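Local coordinates for protein ribonuclease VapC (Caulobacter crescentus, PDB 5K8J) that probably acts as the magnesium-dependent, RNA-cleaving PIN-domain toxin of a toxin-antitoxin pair, held in complex with its VapB antitoxin, at residues S34-E40 and M97-Q101; R23-L27 and S124-W128. The contacts are given in a common frame with arbitrary orientation. Residues are numbered along the deposited sequence.

Overall arrangement
From the N terminus, strand 3-5 is followed by helices 7-15 and 18-26, and the last turn of 18-26 is where contact 2 begins. The chain then enters strand 31-34, whose end S34 opens helix 35-45 and the first half of contact 1. Fifty-six residues, mostly helical, separate segment 34-40 from segment 97-101 of helix 93-104, which closes that loop. Strands 108-111 and 125-127 follow, and the C-terminal W128 returns to helix 18-26. Contact 1 is therefore nested inside the loop closed by contact 2. Their centres lie about 17 Å apart: contact 1 joins two helices in the core, while contact 2 ties helix 18-26 to strand 125-127, outermost in this chain's sheet.

Contact 1 of 2, residues S34-E40 and M97-Q101; sequences SIISRVE and MIAAQ
S34 ends strand 31-34 in extended conformation (phi/psi -74/141) and is the N-cap of the helix that starts at I35. The N-to-C directions of segments 35-40 (helix 35-45) and 97-101 (helix 93-104) differ by 144°, roughly antiparallel, with the segment axes 10.4 Å apart at closest approach; the register is set by S34 and I98, CA to CA 6.4 Å. S34 OG has two partners. Its t rotamer turns OG back to the start of the helix, where it accepts the capping bond from I36 N at 2.9 Å, and the same OG donates a short 2.5 Å hydrogen bond to Q101 OE1. Q101 is extended in chi1 m and chi2 t, its amide turned by chi3 -81°, and NE2 makes weak bonds to the carbonyls of L69 and D70. Apolar packing lies beside this pair of bonds. I36, m in both chi angles, puts CD1 3.8 Å from CE of M97, a selenomethionine (m, t, p), and CB 4.1 Å from I98 CG1. I98 (m, t) reaches among the side chains of segment 34-40: CG1 lies 3.9 Å from S34 OG, and CD1 lies 3.5 Å from S37 OG and 4.3 Å from E40 OE2. S37 and E40, both m in chi1, direct these oxygens to T7 OG1, and E40 OE1 forms a salt bridge with R74 of the VapB chain. A strand-end N-cap bonded to a neighbouring helix, with I98 about 4 Å from D6 between side chains, is consistent with packing next to the predicted acidic Mg(2+) site of a PIN domain.

Contact 2 of 2, residues R23-L27 and S124-W128; sequences RVTAL and SLLAW
R23 lies across the indole of W128, its CB 3.6 Å from the centroid of the six-membered ring and 21° off the normal, a CH-pi contact. Further along, R23 CZ stands over the five-membered ring, 4.2 Å from its centroid and 20° off the normal, giving a cation-pi interaction. The arginine folds over the ring with chi1 and chi2 both m (-71° and -89°) and chi3 near -113°; its NH2 comes to 3.0 Å from W128 O. In the conformer given here, one of two, W128 has chi1 -82° and chi2 5°, which send the indole from the chain terminus toward the helix. Residues 23-26 form the last helical turn, and L27 leaves it with phi/psi -59/130. Across from them L125-A127 are extended; R23 and W128 have CA atoms 8.8 Å apart, L27 and L126 10.6 Å, so side chains bridge the gap. V24, t, brings CG2 within 4.0 Å of W128 CH2. L27 (m, t) sets CD2 3.9 Å from W128 CZ2 and 4.3 Å from CD1 of L126, also m, t. L27 and L126 both touch Y3 of strand 3-5, and I55 of the VapB chain packs on V24. L126 bonds through its backbone with F109 and T111, W128 with T111. The C-terminal tryptophan thus docks helix 18-26 onto strand 125-127, outermost within this chain in the parallel 3-2-1-4-5 sheet of the PIN-domain fold.

Contact 1 of 2, residues S34-E40 and M97-Q101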
loop_
_atom_site.group_PDB
_atom_site.type_symbol
_atom_site.label_atom_id
_atom_site.label_comp_id
_atom_site.label_asym_id
_atom_site.label_seq_id
_atom_site.Cartn_x
_atom_site.Cartn_y
_atom_site.Cartn_z
ATOM N N SER B 34 -16.615 2.080 14.421
ATOM C CA SER B 34 -15.189 1.757 14.498
ATOM C C SER B 34 -14.919 0.719 15.587
ATOM O O SER B 34 -15.493 0.784 16.674
ATOM C CB SER B 34 -14.413 3.016 14.819
ATOM O OG SER B 34 -13.099 2.663 15.189
ATOM N N ILE B 35 -14.009 -0.221 15.303
ATOM C CA ILE B 35 -13.552 -1.169 16.322
ATOM C C ILE B 35 -12.945 -0.433 17.508
ATOM O O ILE B 35 -12.955 -0.945 18.633
ATOM C CB ILE B 35 -12.562 -2.160 15.692
ATOM C CG1 ILE B 35 -12.316 -3.376 16.619
ATOM C CG2 ILE B 35 -11.221 -1.500 15.376
ATOM C CD1 ILE B 35 -13.388 -4.362 16.585
ATOM N N ILE B 36 -12.372 0.744 17.281
ATOM C CA ILE B 36 -11.817 1.526 18.376
ATOM C C ILE B 36 -12.937 1.991 19.294
ATOM O O ILE B 36 -12.835 1.903 20.523
ATOM C CB ILE B 36 -10.982 2.719 17.849
ATOM C CG1 ILE B 36 -9.890 2.249 16.873
ATOM C CG2 ILE B 36 -10.393 3.474 19.011
ATOM C CD1 ILE B 36 -8.971 1.135 17.407
ATOM N N SER B 37 -14.059 2.445 18.721
ATOM C CA SER B 37 -15.228 2.728 19.539
ATOM C C SER B 37 -15.721 1.483 20.268
ATOM O O SER B 37 -16.161 1.571 21.426
ATOM C CB SER B 37 -16.367 3.294 18.680
ATOM O OG SER B 37 -15.988 4.468 17.992
ATOM N N ARG B 38 -15.715 0.330 19.598
ATOM C CA ARG B 38 -16.081 -0.901 20.282
ATOM C C ARG B 38 -15.231 -1.088 21.536
ATOM O O ARG B 38 -15.764 -1.358 22.610
ATOM C CB ARG B 38 -15.964 -2.123 19.360
ATOM C CG ARG B 38 -16.259 -3.407 20.095
ATOM C CD ARG B 38 -16.355 -4.672 19.248
ATOM N NE ARG B 38 -16.404 -5.768 20.217
ATOM C CZ ARG B 38 -15.935 -6.996 20.037
ATOM N NH1 ARG B 38 -15.463 -7.384 18.870
ATOM N NH2 ARG B 38 -15.957 -7.862 21.046
ATOM N N VAL B 39 -13.918 -0.897 21.438
ATOM C CA VAL B 39 -13.057 -1.060 22.610
ATOM C C VAL B 39 -13.510 -0.136 23.731
ATOM O O VAL B 39 -13.584 -0.530 24.906
ATOM C CB VAL B 39 -11.588 -0.809 22.240
ATOM C CG1 VAL B 39 -10.728 -0.621 23.479
ATOM C CG2 VAL B 39 -11.086 -2.001 21.420
ATOM N N GLU B 40 -13.778 1.115 23.392
ATOM C CA GLU B 40 -14.222 2.063 24.400
ATOM C C GLU B 40 -15.559 1.646 24.989
ATOM O O GLU B 40 -15.745 1.726 26.213
ATOM C CB GLU B 40 -14.281 3.467 23.799
ATOM C CG GLU B 40 -12.949 3.998 23.314
ATOM C CD GLU B 40 -13.092 5.451 22.878
ATOM O OE1 GLU B 40 -13.144 6.309 23.797
ATOM O OE2 GLU B 40 -13.265 5.710 21.645
HETATM N N MSE B 97 -7.699 8.472 14.806
HETATM C CA MSE B 97 -7.797 7.096 14.344
HETATM C C MSE B 97 -9.182 6.827 13.757
HETATM O O MSE B 97 -9.291 6.235 12.689
HETATM C CB MSE B 97 -7.506 6.117 15.492
HETATM C CG MSE B 97 -6.037 6.066 15.894
HETATM SE SE MSE B 97 -5.795 4.821 17.398
HETATM C CE MSE B 97 -5.970 3.216 16.466
ATOM N N ILE B 98 -10.223 7.247 14.478
ATOM C CA ILE B 98 -11.566 6.985 13.971
ATOM C C ILE B 98 -11.832 7.814 12.711
ATOM O O ILE B 98 -12.390 7.318 11.715
ATOM C CB ILE B 98 -12.607 7.231 15.074
ATOM C CG1 ILE B 98 -12.294 6.331 16.283
ATOM C CG2 ILE B 98 -14.012 6.941 14.505
ATOM C CD1 ILE B 98 -13.173 6.562 17.470
ATOM N N ALA B 99 -11.428 9.080 12.721
ATOM C CA ALA B 99 -11.556 9.889 11.516
ATOM C C ALA B 99 -10.798 9.284 10.340
ATOM O O ALA B 99 -11.266 9.333 9.196
ATOM C CB ALA B 99 -11.058 11.310 11.787
ATOM N N ALA B 100 -9.621 8.704 10.601
ATOM C CA ALA B 100 -8.840 8.046 9.552
ATOM C C ALA B 100 -9.609 6.893 8.916
ATOM O O ALA B 100 -9.512 6.645 7.713
ATOM C CB ALA B 100 -7.511 7.548 10.144
ATOM N N GLN B 101 -10.384 6.168 9.714
ATOM C CA GLN B 101 -11.173 5.086 9.159
ATOM C C GLN B 101 -12.297 5.626 8.288
ATOM O O GLN B 101 -12.611 5.054 7.247
ATOM C CB GLN B 101 -11.762 4.268 10.290
ATOM C CG GLN B 101 -10.700 3.557 11.096
ATOM C CD GLN B 101 -11.311 2.809 12.247
ATOM O OE1 GLN B 101 -11.599 3.400 13.267
ATOM N NE2 GLN B 101 -11.508 1.497 12.094
#

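Contact 2 of 2, residues R23-L27 and S124-W128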
loop_
_atom_site.group_PDB
_atom_site.type_symbol
_atom_site.label_atom_id
_atom_site.label_comp_id
_atom_site.label_asym_id
_atom_site.label_seq_id
_atom_site.Cartn_x
_atom_site.Cartn_y
_atom_site.Cartn_z
ATOM N N ARG B 23 -32.062 10.701 16.077
ATOM C CA ARG B 23 -31.179 11.225 15.038
ATOM C C ARG B 23 -30.676 10.107 14.131
ATOM O O ARG B 23 -30.531 10.292 12.918
ATOM C CB ARG B 23 -29.988 11.946 15.665
ATOM C CG ARG B 23 -30.267 13.275 16.330
ATOM C CD ARG B 23 -30.164 14.420 15.359
ATOM N NE ARG B 23 -29.037 15.307 15.638
ATOM C CZ ARG B 23 -28.916 16.056 16.732
ATOM N NH1 ARG B 23 -29.843 16.034 17.680
ATOM N NH2 ARG B 23 -27.858 16.831 16.881
ATOM N N VAL B 24 -30.398 8.936 14.706
ATOM C CA VAL B 24 -29.726 7.891 13.949
ATOM C C VAL B 24 -30.621 7.359 12.836
ATOM O O VAL B 24 -30.138 7.011 11.755
ATOM C CB VAL B 24 -29.272 6.780 14.909
ATOM C CG1 VAL B 24 -29.052 5.486 14.179
ATOM C CG2 VAL B 24 -27.989 7.206 15.606
ATOM N N THR B 25 -31.935 7.271 13.080
ATOM C CA THR B 25 -32.825 6.762 12.039
ATOM C C THR B 25 -33.004 7.741 10.885
ATOM O O THR B 25 -33.485 7.339 9.821
ATOM C CB THR B 25 -34.190 6.416 12.624
ATOM O OG1 THR B 25 -34.836 7.614 13.059
ATOM C CG2 THR B 25 -34.040 5.491 13.797
ATOM N N ALA B 26 -32.628 9.009 11.058
ATOM C CA ALA B 26 -32.738 9.974 9.978
ATOM C C ALA B 26 -31.540 9.956 9.040
ATOM O O ALA B 26 -31.648 10.470 7.922
ATOM C CB ALA B 26 -32.916 11.381 10.554
ATOM N N LEU B 27 -30.402 9.400 9.469
ATOM C CA LEU B 27 -29.252 9.281 8.580
ATOM C C LEU B 27 -29.626 8.445 7.356
ATOM O O LEU B 27 -30.206 7.363 7.477
ATOM C CB LEU B 27 -28.075 8.657 9.331
ATOM C CG LEU B 27 -27.483 9.510 10.464
ATOM C CD1 LEU B 27 -26.443 8.774 11.263
ATOM C CD2 LEU B 27 -26.867 10.793 9.894
ATOM N N SER B 124 -15.288 14.658 5.767
ATOM C CA SER B 124 -16.674 15.129 5.776
ATOM C C SER B 124 -17.235 14.922 7.169
ATOM O O SER B 124 -17.119 13.831 7.717
ATOM C CB SER B 124 -17.533 14.377 4.762
ATOM O OG SER B 124 -17.167 14.791 3.449
ATOM N N LEU B 125 -17.794 15.976 7.741
ATOM C CA LEU B 125 -18.164 16.029 9.155
ATOM C C LEU B 125 -19.596 16.503 9.322
ATOM O O LEU B 125 -20.026 17.435 8.650
ATOM C CB LEU B 125 -17.278 17.030 9.889
ATOM C CG LEU B 125 -16.018 16.774 10.661
ATOM C CD1 LEU B 125 -15.322 18.116 10.889
ATOM C CD2 LEU B 125 -16.400 16.183 11.948
ATOM N N LEU B 126 -20.331 15.867 10.229
ATOM C CA LEU B 126 -21.633 16.347 10.645
ATOM C C LEU B 126 -21.584 16.533 12.146
ATOM O O LEU B 126 -21.238 15.598 12.879
ATOM C CB LEU B 126 -22.753 15.366 10.304
ATOM C CG LEU B 126 -23.312 15.286 8.900
ATOM C CD1 LEU B 126 -24.383 14.203 8.931
ATOM C CD2 LEU B 126 -23.882 16.638 8.512
ATOM N N ALA B 127 -21.924 17.732 12.587
ATOM C CA ALA B 127 -21.929 18.086 13.992
ATOM C C ALA B 127 -23.314 17.875 14.558
ATOM O O ALA B 127 -24.313 18.412 14.063
ATOM C CB ALA B 127 -21.520 19.546 14.180
ATOM N N TRP B 128 -23.371 17.082 15.613
ATOM C CA TRP B 128 -24.603 16.873 16.343
ATOM C C TRP B 128 -24.500 17.562 17.700
ATOM O O TRP B 128 -25.473 17.592 18.455
ATOM C CB TRP B 128 -24.850 15.375 16.503
ATOM C CG TRP B 128 -25.476 14.709 15.316
ATOM C CD1 TRP B 128 -25.769 15.262 14.093
ATOM C CD2 TRP B 128 -25.930 13.353 15.261
ATOM N NE1 TRP B 128 -26.369 14.316 13.280
ATOM C CE2 TRP B 128 -26.483 13.141 13.977
ATOM C CE3 TRP B 128 -25.925 12.299 16.173
ATOM C CZ2 TRP B 128 -27.017 11.912 13.595
ATOM C CZ3 TRP B 128 -26.447 11.086 15.790
ATOM C CH2 TRP B 128 -26.984 10.896 14.518
#